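PDB 6SMO: PKS_KS domain-containing protein from Photorhabdus luminescens subsp. laumondii, which probably acts as a beta-ketoacyl-ACP synthase, forming carbon-carbon bonds that extend a chain carried by an acyl carrier protein, and here holds a polyketide-like pentaoxododecanal. Local coordinates for residues G288-N293 / A309-M314; P359-K364 / D407-Q412. One frame throughout, in Å; residues are numbered along the deposited sequence.

Interaction 1. Residues G288-N293 / A309-M314; sequences GYASVN and ARCIDM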
# COMPACT_ATOMS: atom_id res chain seq x y z
N GLY B 288 13.02 3.66 -16.15
CA GLY B 288 13.23 2.55 -15.20
C GLY B 288 12.52 2.76 -13.87
O GLY B 288 12.15 3.91 -13.57
N TYR B 289 12.37 1.67 -13.11
CA TYR B 289 11.72 1.63 -11.77
C TYR B 289 12.42 0.58 -10.90
O TYR B 289 12.87 -0.45 -11.44
CB TYR B 289 10.23 1.32 -11.90
CG TYR B 289 9.54 0.91 -10.62
CD1 TYR B 289 9.22 1.85 -9.65
CD2 TYR B 289 9.21 -0.41 -10.38
CE1 TYR B 289 8.59 1.49 -8.47
CE2 TYR B 289 8.58 -0.79 -9.20
CZ TYR B 289 8.27 0.16 -8.25
OH TYR B 289 7.65 -0.20 -7.09
N ALA B 290 12.51 0.84 -9.59
CA ALA B 290 13.05 -0.09 -8.57
C ALA B 290 12.43 0.25 -7.21
O ALA B 290 12.06 1.42 -7.00
CB ALA B 290 14.55 -0.00 -8.53
N SER B 291 12.31 -0.75 -6.33
CA SER B 291 11.75 -0.62 -4.96
C SER B 291 12.42 -1.63 -4.02
O SER B 291 12.64 -2.78 -4.45
CB SER B 291 10.25 -0.80 -4.99
OG SER B 291 9.68 -0.44 -3.74
N VAL B 292 12.72 -1.20 -2.79
CA VAL B 292 13.41 -2.01 -1.75
C VAL B 292 12.71 -1.78 -0.40
O VAL B 292 11.79 -0.94 -0.35
CB VAL B 292 14.91 -1.67 -1.66
CG1 VAL B 292 15.63 -1.94 -2.97
CG2 VAL B 292 15.14 -0.23 -1.21
N ASN B 293 13.15 -2.51 0.63
CA ASN B 293 12.74 -2.32 2.05
C ASN B 293 13.97 -1.90 2.86
O ASN B 293 15.09 -2.30 2.49
CB ASN B 293 12.09 -3.58 2.63
CG ASN B 293 10.89 -4.06 1.84
OD1 ASN B 293 10.05 -3.26 1.43
ND2 ASN B 293 10.80 -5.36 1.63
N ALA B 309 19.94 4.42 -1.37
CA ALA B 309 21.10 4.47 -2.30
C ALA B 309 21.10 3.23 -3.20
O ALA B 309 21.41 3.37 -4.40
CB ALA B 309 22.39 4.57 -1.51
N ARG B 310 20.77 2.06 -2.64
CA ARG B 310 20.70 0.77 -3.39
C ARG B 310 19.51 0.81 -4.36
O ARG B 310 19.65 0.27 -5.48
CB ARG B 310 20.58 -0.43 -2.43
CG ARG B 310 21.11 -1.73 -3.02
CD ARG B 310 21.03 -2.91 -2.07
NE ARG B 310 19.86 -3.74 -2.30
CZ ARG B 310 18.70 -3.66 -1.65
NH1 ARG B 310 17.71 -4.48 -1.96
NH2 ARG B 310 18.52 -2.77 -0.69
N CYS B 311 18.40 1.43 -3.95
CA CYS B 311 17.15 1.58 -4.75
C CYS B 311 17.41 2.46 -5.98
O CYS B 311 16.92 2.10 -7.07
CB CYS B 311 16.02 2.17 -3.92
SG CYS B 311 14.39 1.97 -4.67
N ILE B 312 18.15 3.56 -5.81
CA ILE B 312 18.57 4.49 -6.91
C ILE B 312 19.45 3.71 -7.90
O ILE B 312 19.25 3.88 -9.12
CB ILE B 312 19.31 5.72 -6.35
CG1 ILE B 312 18.40 6.60 -5.48
CG2 ILE B 312 19.93 6.53 -7.48
CD1 ILE B 312 19.15 7.50 -4.52
N ASP B 313 20.37 2.89 -7.39
CA ASP B 313 21.35 2.10 -8.18
C ASP B 313 20.60 1.08 -9.06
O ASP B 313 20.95 0.96 -10.25
CB ASP B 313 22.37 1.40 -7.28
CG ASP B 313 23.56 0.84 -8.03
OD1 ASP B 313 24.23 1.62 -8.74
OD2 ASP B 313 23.82 -0.37 -7.89
N MET B 314 19.60 0.39 -8.49
CA MET B 314 18.83 -0.68 -9.18
C MET B 314 17.88 -0.06 -10.21
O MET B 314 17.63 -0.71 -11.24
CB MET B 314 18.03 -1.53 -8.19
CG MET B 314 18.90 -2.47 -7.37
SD MET B 314 18.04 -3.97 -6.86
CE MET B 314 16.75 -3.28 -5.82

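Interaction 2. Residues P359-K364 / D407-Q412; sequences PINSLK and DYIPNQ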
# COMPACT_ATOMS: atom_id res chain seq x y z
N PRO B 359 21.09 20.02 -9.04
CA PRO B 359 19.90 20.61 -8.41
C PRO B 359 18.94 19.53 -7.88
O PRO B 359 18.54 18.67 -8.65
CB PRO B 359 19.24 21.43 -9.53
CG PRO B 359 20.36 21.66 -10.54
CD PRO B 359 21.22 20.42 -10.45
N ILE B 360 18.60 19.61 -6.59
CA ILE B 360 17.65 18.70 -5.89
C ILE B 360 16.54 19.56 -5.28
O ILE B 360 16.88 20.58 -4.65
CB ILE B 360 18.38 17.88 -4.81
CG1 ILE B 360 19.60 17.15 -5.37
CG2 ILE B 360 17.43 16.91 -4.12
CD1 ILE B 360 20.67 16.85 -4.33
N ASN B 361 15.26 19.20 -5.46
CA ASN B 361 14.12 19.99 -4.92
C ASN B 361 13.07 19.07 -4.28
O ASN B 361 13.12 17.84 -4.51
CB ASN B 361 13.48 20.88 -5.99
CG ASN B 361 12.99 20.12 -7.21
OD1 ASN B 361 13.03 18.90 -7.25
ND2 ASN B 361 12.52 20.85 -8.21
N SER B 362 12.17 19.67 -3.50
CA SER B 362 10.98 19.04 -2.88
C SER B 362 9.76 19.93 -3.14
O SER B 362 9.82 21.12 -2.78
CB SER B 362 11.20 18.83 -1.40
OG SER B 362 10.03 18.29 -0.79
N LEU B 363 8.70 19.37 -3.73
CA LEU B 363 7.44 20.09 -4.03
C LEU B 363 6.62 20.27 -2.75
O LEU B 363 5.76 21.17 -2.72
CB LEU B 363 6.64 19.31 -5.08
CG LEU B 363 5.56 20.11 -5.81
CD1 LEU B 363 6.17 21.04 -6.84
CD2 LEU B 363 4.54 19.18 -6.46
N LYS B 364 6.90 19.46 -1.72
CA LYS B 364 6.16 19.44 -0.43
C LYS B 364 6.37 20.75 0.34
O LYS B 364 5.64 20.96 1.33
CB LYS B 364 6.59 18.24 0.42
CG LYS B 364 6.22 16.87 -0.15
CD LYS B 364 6.59 15.73 0.77
CE LYS B 364 6.23 14.36 0.21
NZ LYS B 364 7.07 13.99 -0.95
N ASP B 407 22.88 21.22 -3.24
CA ASP B 407 22.11 22.30 -3.92
C ASP B 407 20.63 21.93 -3.88
O ASP B 407 20.25 20.95 -4.54
CB ASP B 407 22.61 22.51 -5.36
CG ASP B 407 21.94 23.66 -6.10
OD1 ASP B 407 21.07 24.32 -5.51
OD2 ASP B 407 22.30 23.87 -7.28
N TYR B 408 19.82 22.70 -3.13
CA TYR B 408 18.37 22.44 -2.91
C TYR B 408 17.51 23.50 -3.62
O TYR B 408 16.28 23.47 -3.42
CB TYR B 408 18.07 22.37 -1.41
CG TYR B 408 18.81 21.27 -0.69
CD1 TYR B 408 18.63 19.94 -1.04
CD2 TYR B 408 19.69 21.56 0.33
CE1 TYR B 408 19.32 18.93 -0.39
CE2 TYR B 408 20.38 20.56 0.99
CZ TYR B 408 20.19 19.24 0.63
OH TYR B 408 20.87 18.25 1.28
N ILE B 409 18.13 24.38 -4.42
CA ILE B 409 17.43 25.40 -5.25
C ILE B 409 16.51 26.22 -4.35
O ILE B 409 15.29 26.18 -4.50
CB ILE B 409 16.65 24.73 -6.40
CG1 ILE B 409 17.44 23.59 -7.05
CG2 ILE B 409 16.20 25.75 -7.44
CD1 ILE B 409 16.58 22.42 -7.46
N PRO B 410 17.06 26.98 -3.37
CA PRO B 410 16.24 27.64 -2.36
C PRO B 410 15.50 28.89 -2.86
O PRO B 410 16.15 29.79 -3.37
CB PRO B 410 17.26 28.00 -1.28
CG PRO B 410 18.55 28.23 -2.05
CD PRO B 410 18.50 27.23 -3.19
N ASN B 411 14.17 28.90 -2.73
CA ASN B 411 13.28 30.09 -2.79
C ASN B 411 12.99 30.48 -4.25
O ASN B 411 11.80 30.56 -4.60
CB ASN B 411 13.84 31.25 -1.97
CG ASN B 411 14.08 30.87 -0.52
OD1 ASN B 411 13.38 30.03 0.04
ND2 ASN B 411 15.07 31.49 0.11
N GLN B 412 14.02 30.73 -5.06
CA GLN B 412 13.89 31.14 -6.49
C GLN B 412 14.35 29.99 -7.40
O GLN B 412 15.47 29.48 -7.19
CB GLN B 412 14.69 32.41 -6.77
CG GLN B 412 13.92 33.69 -6.49
CD GLN B 412 12.82 33.96 -7.50
OE1 GLN B 412 12.86 33.50 -8.64
NE2 GLN B 412 11.83 34.73 -7.08

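Interaction 1. Residues G288-N293 / A309-M314
A290 and V292 of strand 284-293 pack against C311, M314 and R310 of helix 306-319, a strand-to-helix contact in which the helix that follows a strand folds back over one face of the sheet. The two short segments run nearly antiparallel, at 153°, with their axes 7.1 Å apart at the closest. Residue choice follows from alternation along the strand. A290 and V292 turn their CB atoms to the helix, whereas Y289 and S291 face the other way, toward helix 193-206; such helix layers on both faces of a sheet fit the thiolase fold.

Alanine suits the strand position facing the helix backbone: A290 CB lies 3.5 Å from the carbonyl oxygen C311 O and 3.8 Å from M314 CB. V292 is broader and divides its branches. Its CG2 meets C311 CB at 3.7 Å, while CG1 touches the methyl M314 CE at 3.3 Å and sits over one face of the R310 guanidinium, 3.4 Å from NH1. The bend of M314 at chi3 (-63°) places CE against that branch. C311 is slim enough to extend between the two strand residues. With SG anti to the backbone N, the sulfur comes within 3.3 Å of A290 O, and the C311 side chain also packs on V434 of the adjoining strand 431-438.

The polar partners of this strand lie elsewhere: the backbone of A290 and V292 pairs with strand 431-438, and S291 OG bonds to K153 of the chain of Ketoacyl_synth_N domain-containing protein. Methyls, methylenes and sulfur therefore carry the cohesion between strand and helix. One face of the R310 guanidinium adds to this apolar surface, although the residue is partly exposed and also packs on N94 of that other chain.

Interaction 2. Residues P359-K364 / D407-Q412
I409 reaches from the loop before strand 414-415 to P359, just before strand 360-361, and to I360 and N361 on it, an outermost strand of the large sheet within this chain. Its CB projects toward that strand, and chi1 of -41° sets CG1 beside its own backbone N, anti to the carbonyl carbon. CG1 then meets P359 CB at 3.7 Å. One carbon further, the CD1 tip settles among three consecutive residues: P359 CB at 3.5 Å, the carbonyl oxygen I360 O at 3.4 Å, and N361 CB at 3.8 Å. A long, branched aliphatic chain suits this place, because it can span the backbone of the strand and touch apolar atoms on both residues flanking I360; V391 of strand 390-391 also packs on it.

Beside this packing lies a single hydrogen bond. I360 N donates to D407 O over 3.0 Å, with an N-H...O angle of 150°. No N-H of segment 407-412 returns to I360 O; instead Y408 CA approaches it at 3.0 Å in a CA-H...O contact, and the same oxygen lies at the edge of the Y408 ring, near its plane. D407 suits the turn that follows, since its OD1 accepts from I409 N at 3.1 Å, forming an Asx turn that restrains the backbone just where I409 leaves it. Y408 OH hydrogen-bonds S344 OG of helix 337-350, while the N361 amide nitrogen is taken up by Y328, E385 and the carbonyl of H392.

P359 and N361 pair their backbones with I329 of strand 326-330, so I360 is the residue that presents its N-H and C=O to the loop. The chemistry implies that the sheet margin is closed without a further regular strand: one conventional bond satisfies the buried amide, a weaker C-H contact meets the carbonyl, and I409 adds hydrocarbon beside them.

Interaction 1 and interaction 2 follow one another along the chain, the first closing before the second opens, and both reach the same mixed sheet. Strand 284-293 of interaction 1 is in the interior of that sheet, whereas strand 360-361 of interaction 2 is an outermost strand within this chain; strands 431-438, 420-427 and 326-330 come between them. Their centres lie 22 Å apart and their nearest atoms about 9 Å, so they do not touch. All four segments belong to the ketosynthase region of the chain. Interaction 1 thus covers a face of the sheet with a helix, and interaction 2 covers its margin with a loop, two complementary ways of enclosing one ketosynthase sheet.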